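Local coordinates for protein alpha-rhamnosidase (Dictyoglomus thermophilum, PDB 6I60) that probably hydrolyses terminal non-reducing alpha-L-rhamnose residues from alpha-L-rhamnosides, as a bacterial alpha-L-rhamnosidase, at residues 368-373 and 799-804; 494-499 and 818-823. All blocks are in the same frame, centred on the assembly; numbering follows the deposited sequence.

Interaction 1 of 2, residues 368-373 and 799-804; sequences FGQNYT and GATTLW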
# COMPACT_ATOMS: atom_id res chain seq x y z
N PHE A 368 -1.13 -6.15 -24.12
CA PHE A 368 -1.12 -7.09 -23.01
C PHE A 368 -2.50 -7.35 -22.44
O PHE A 368 -2.64 -8.21 -21.56
CB PHE A 368 -0.19 -6.58 -21.90
CG PHE A 368 1.26 -6.87 -22.14
CD1 PHE A 368 1.77 -8.14 -21.93
CD2 PHE A 368 2.11 -5.88 -22.58
CE1 PHE A 368 3.10 -8.42 -22.16
CE2 PHE A 368 3.45 -6.14 -22.80
CZ PHE A 368 3.95 -7.41 -22.59
N GLY A 369 -3.53 -6.64 -22.91
CA GLY A 369 -4.88 -6.83 -22.43
C GLY A 369 -5.17 -6.26 -21.06
O GLY A 369 -6.29 -6.44 -20.56
N GLN A 370 -4.21 -5.58 -20.44
CA GLN A 370 -4.40 -5.05 -19.10
C GLN A 370 -3.42 -3.92 -18.88
O GLN A 370 -2.25 -4.02 -19.25
CB GLN A 370 -4.21 -6.15 -18.04
CG GLN A 370 -4.08 -5.64 -16.61
CD GLN A 370 -5.41 -5.24 -16.02
OE1 GLN A 370 -6.40 -5.98 -16.13
NE2 GLN A 370 -5.46 -4.08 -15.39
N ASN A 371 -3.91 -2.83 -18.29
CA ASN A 371 -3.06 -1.70 -17.91
C ASN A 371 -2.36 -2.04 -16.59
O ASN A 371 -2.99 -2.07 -15.53
CB ASN A 371 -3.90 -0.44 -17.78
CG ASN A 371 -3.06 0.82 -17.74
OD1 ASN A 371 -1.85 0.78 -17.49
ND2 ASN A 371 -3.69 1.96 -17.98
N TYR A 372 -1.06 -2.31 -16.66
CA TYR A 372 -0.29 -2.68 -15.47
C TYR A 372 0.94 -1.81 -15.34
O TYR A 372 1.08 -0.80 -16.05
CB TYR A 372 0.09 -4.16 -15.52
CG TYR A 372 1.08 -4.53 -16.60
CD1 TYR A 372 0.71 -4.49 -17.95
CD2 TYR A 372 2.37 -4.93 -16.29
CE1 TYR A 372 1.61 -4.83 -18.94
CE2 TYR A 372 3.28 -5.27 -17.28
CZ TYR A 372 2.89 -5.22 -18.61
OH TYR A 372 3.79 -5.56 -19.59
N THR A 373 1.85 -2.17 -14.44
CA THR A 373 3.04 -1.38 -14.16
C THR A 373 4.28 -2.26 -14.17
O THR A 373 4.22 -3.45 -13.85
CB THR A 373 2.94 -0.67 -12.81
OG1 THR A 373 2.52 -1.59 -11.80
CG2 THR A 373 1.95 0.46 -12.89
N GLY A 799 -13.43 0.43 -22.21
CA GLY A 799 -12.18 -0.29 -22.34
C GLY A 799 -11.18 -0.09 -21.23
O GLY A 799 -9.98 -0.28 -21.46
N ALA A 800 -11.62 0.28 -20.03
CA ALA A 800 -10.71 0.52 -18.92
C ALA A 800 -10.45 -0.79 -18.19
O ALA A 800 -11.38 -1.47 -17.76
CB ALA A 800 -11.29 1.56 -17.96
N THR A 801 -9.17 -1.15 -18.06
CA THR A 801 -8.77 -2.26 -17.22
C THR A 801 -8.36 -1.82 -15.82
O THR A 801 -8.10 -2.67 -14.96
CB THR A 801 -7.61 -3.04 -17.86
OG1 THR A 801 -6.71 -2.13 -18.50
CG2 THR A 801 -8.15 -4.03 -18.90
N THR A 802 -8.28 -0.51 -15.59
CA THR A 802 -8.07 0.04 -14.26
C THR A 802 -9.10 1.15 -14.08
O THR A 802 -10.14 1.19 -14.75
CB THR A 802 -6.62 0.54 -14.08
OG1 THR A 802 -6.21 1.27 -15.24
CG2 THR A 802 -5.68 -0.64 -13.87
N LEU A 803 -8.83 2.08 -13.18
CA LEU A 803 -9.73 3.19 -12.92
C LEU A 803 -9.15 4.48 -13.47
O LEU A 803 -7.93 4.69 -13.47
CB LEU A 803 -10.01 3.33 -11.42
CG LEU A 803 -11.40 2.88 -10.97
CD1 LEU A 803 -11.62 1.41 -11.30
CD2 LEU A 803 -11.60 3.13 -9.49
N TRP A 804 -10.03 5.35 -13.95
CA TRP A 804 -9.63 6.61 -14.57
C TRP A 804 -9.46 7.70 -13.52
O TRP A 804 -9.99 7.62 -12.41
CB TRP A 804 -10.66 7.06 -15.60
CG TRP A 804 -10.73 6.20 -16.81
CD1 TRP A 804 -9.83 5.25 -17.20
CD2 TRP A 804 -11.76 6.21 -17.81
NE1 TRP A 804 -10.24 4.66 -18.37
CE2 TRP A 804 -11.42 5.24 -18.77
CE3 TRP A 804 -12.94 6.95 -17.98
CZ2 TRP A 804 -12.22 4.98 -19.88
CZ3 TRP A 804 -13.72 6.69 -19.09
CH2 TRP A 804 -13.36 5.72 -20.02
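Q370 reaches across to T801 with its amide, and the path from CB explains how. CG stands anti to the backbone N (chi1 167°) and the chain then bends at chi2, so CB and CG stay on their own side while the flat amide is carried over to the neighbouring loop. Q370 CD and OE1 both lie against T801 CB, OE1 at 3.6 Å, and at the tip Q370 NE2 donates to T801 O over 3.0 Å. The same nitrogen also donates to N371 O, 3.2 Å away and close to the plane of the amide; T801 O is somewhat tilted from that plane. Seen from either carbonyl, NE2 sits above the carbonyl plane. Two acceptors therefore grip one NH2 and fix the rotation of the amide. A serine here would probably leave T801 O and N371 O without this shared donor and open a gap beside T801 CB. This is a joint between domains: 368-373 rounds a corner into strand 371-373 of the concanavalin-like domain, whereas 799-804 follows helix 792-797 of the six-hairpin glycosidase domain, a helix closed by a Schellman motif with G799 as its C-prime residue. T801 answers with its own hydroxyl, which accepts from N371 N (OG1 to N, 2.9 Å) at an N-H...O angle of 152°. Its methyl CG2 points instead to G369 O, at 3.5 Å. Next along the loop, the T802 side chain crosses that of N371 at about a right angle and sets CG2 3.5 Å from N371 O. The polar ends of this second pair are engaged elsewhere, N371 ND2 with E395 and T802 OG1 with the carbonyl of H818.

Interaction 2 of 2, residues 494-499 and 818-823; sequences PTDCPQ and HNHIMF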
# COMPACT_ATOMS: atom_id res chain seq x y z
N PRO A 494 2.30 5.17 -1.68
CA PRO A 494 1.02 5.23 -2.41
C PRO A 494 1.02 6.39 -3.39
O PRO A 494 1.07 7.56 -2.98
CB PRO A 494 -0.02 5.41 -1.30
CG PRO A 494 0.74 6.02 -0.16
CD PRO A 494 2.14 5.47 -0.25
N THR A 495 0.95 6.08 -4.67
CA THR A 495 1.01 7.08 -5.73
C THR A 495 -0.37 7.34 -6.33
O THR A 495 -1.32 6.58 -6.14
CB THR A 495 1.99 6.65 -6.83
OG1 THR A 495 1.44 5.55 -7.56
CG2 THR A 495 3.32 6.24 -6.22
N ASP A 496 -0.47 8.46 -7.05
CA ASP A 496 -1.72 8.81 -7.71
C ASP A 496 -1.85 8.11 -9.06
O ASP A 496 -2.88 7.51 -9.36
CB ASP A 496 -1.81 10.33 -7.89
CG ASP A 496 -0.61 10.92 -8.62
OD1 ASP A 496 0.49 10.34 -8.52
OD2 ASP A 496 -0.77 11.95 -9.30
N CYS A 497 -0.79 8.16 -9.86
CA CYS A 497 -0.74 7.52 -11.17
C CYS A 497 0.65 6.92 -11.34
O CYS A 497 1.60 7.33 -10.66
CB CYS A 497 -1.03 8.51 -12.30
SG CYS A 497 -0.01 10.00 -12.27
N PRO A 498 0.80 5.93 -12.22
CA PRO A 498 2.11 5.31 -12.39
C PRO A 498 2.70 5.46 -13.78
O PRO A 498 3.71 4.82 -14.09
CB PRO A 498 1.81 3.84 -12.08
CG PRO A 498 0.35 3.66 -12.54
CD PRO A 498 -0.27 5.04 -12.72
N GLN A 499 2.11 6.30 -14.63
CA GLN A 499 2.47 6.31 -16.05
C GLN A 499 3.12 7.60 -16.52
O GLN A 499 3.94 7.56 -17.45
CB GLN A 499 1.23 6.02 -16.91
CG GLN A 499 0.33 7.22 -17.18
CD GLN A 499 -0.60 7.53 -16.03
OE1 GLN A 499 -1.37 6.68 -15.59
NE2 GLN A 499 -0.53 8.76 -15.52
N HIS A 818 -5.28 7.23 -16.98
CA HIS A 818 -6.18 6.09 -17.02
C HIS A 818 -5.80 5.01 -16.01
O HIS A 818 -6.16 3.84 -16.20
CB HIS A 818 -6.21 5.49 -18.43
CG HIS A 818 -7.13 6.21 -19.37
ND1 HIS A 818 -8.08 5.56 -20.12
CD2 HIS A 818 -7.25 7.53 -19.67
CE1 HIS A 818 -8.75 6.44 -20.85
NE2 HIS A 818 -8.26 7.64 -20.59
N ASN A 819 -5.08 5.37 -14.95
CA ASN A 819 -4.72 4.41 -13.92
C ASN A 819 -4.61 5.14 -12.58
O ASN A 819 -3.57 5.17 -11.93
CB ASN A 819 -3.42 3.68 -14.28
CG ASN A 819 -3.25 2.38 -13.51
OD1 ASN A 819 -4.00 2.10 -12.57
ND2 ASN A 819 -2.26 1.59 -13.90
N HIS A 820 -5.71 5.73 -12.14
CA HIS A 820 -5.78 6.39 -10.85
C HIS A 820 -6.48 5.51 -9.82
O HIS A 820 -7.23 4.59 -10.17
CB HIS A 820 -6.50 7.73 -10.96
CG HIS A 820 -5.58 8.89 -11.21
ND1 HIS A 820 -4.66 8.89 -12.23
CD2 HIS A 820 -5.44 10.07 -10.57
CE1 HIS A 820 -3.99 10.03 -12.21
NE2 HIS A 820 -4.45 10.77 -11.22
N ILE A 821 -6.23 5.80 -8.55
CA ILE A 821 -6.74 5.00 -7.45
C ILE A 821 -7.64 5.79 -6.51
O ILE A 821 -8.26 5.18 -5.62
CB ILE A 821 -5.58 4.35 -6.66
CG1 ILE A 821 -6.07 3.21 -5.77
CG2 ILE A 821 -4.83 5.40 -5.85
CD1 ILE A 821 -7.08 2.30 -6.43
N MET A 822 -7.75 7.11 -6.68
CA MET A 822 -8.53 7.91 -5.73
C MET A 822 -10.00 7.51 -5.74
O MET A 822 -10.66 7.51 -4.69
CB MET A 822 -8.37 9.40 -6.05
CG MET A 822 -8.34 9.72 -7.54
SD MET A 822 -7.89 11.43 -7.85
CE MET A 822 -8.72 11.72 -9.41
N PHE A 823 -10.54 7.17 -6.91
CA PHE A 823 -11.94 6.77 -7.01
C PHE A 823 -12.18 5.31 -6.65
O PHE A 823 -13.31 4.84 -6.77
CB PHE A 823 -12.46 7.04 -8.43
CG PHE A 823 -12.90 8.46 -8.66
CD1 PHE A 823 -13.93 9.02 -7.92
CD2 PHE A 823 -12.27 9.24 -9.62
CE1 PHE A 823 -14.32 10.33 -8.13
CE2 PHE A 823 -12.66 10.55 -9.83
CZ PHE A 823 -13.69 11.09 -9.09
O HOH W 1 -5.03 8.14 -7.70
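H820 lays one face of its imidazole over the carbonyl oxygen of D496, which sits 3.5 Å above the ring plane and offset toward the rim. H820 CA points its hydrogen at the same oxygen in a CA-H...O contact, CA to D496 O being 3.4 Å. Farther round the ring, C497 brings CB obliquely to H820 CE1, at 3.3 Å. C497 SG, set between its backbone N and carbonyl carbon (chi1 53°), stands 4.9 Å from the centroid of the H820 ring, also oblique. H820 ND1, next to CE1, is hydrogen-bonded to the hydroxyl of S817. One residue on from C497 and one back from H820, the side chains of P498 and N819 cross at about a right angle: P498 CD lies 3.4 Å from N819 O, while P498 CG packs 3.6 Å from N819 ND2. N489 donates its side-chain amide to N819 O, and N819 ND2 has a weak bond to S488. Both segments are loops between helices (473-488 to 507-512, and 792-797 to 826-835) of the six-hairpin glycosidase domain, in this family an (alpha/alpha)6 barrel. Their touching parts, 495-499 and 818-821, run in nearly opposite directions, 168° apart, yet no direct hydrogen bond joins them. A water does instead, donating to D496 O (2.8 Å) and accepting from I821 N (2.8 Å). The buried carbonyl of D496 is thus met by a water, a CA-H and an imidazole face, and the loops are joined here by one water, weak polar contacts and packing.

Interactions 1 and 2 have centres about 11 Å apart and touch through the two segments after helix 792-797. L803 O and H820 N, 2.8 Å apart, probably form a hydrogen bond, and the rings of W804 and H818 also meet. E395, already a partner in interaction 1, accepts from H818 N with its other carboxylate oxygen. The T373 side chain also touches P498. Interaction 1 thus fastens the concanavalin-like domain to the loop that is hydrogen-bonded to 818-823, while interaction 2 lies nearer the centre of the chain, about 12 Å against about 19 Å between centres. There the D496 side chain lies beside a triethylene glycol, probably from the crystallisation liquor.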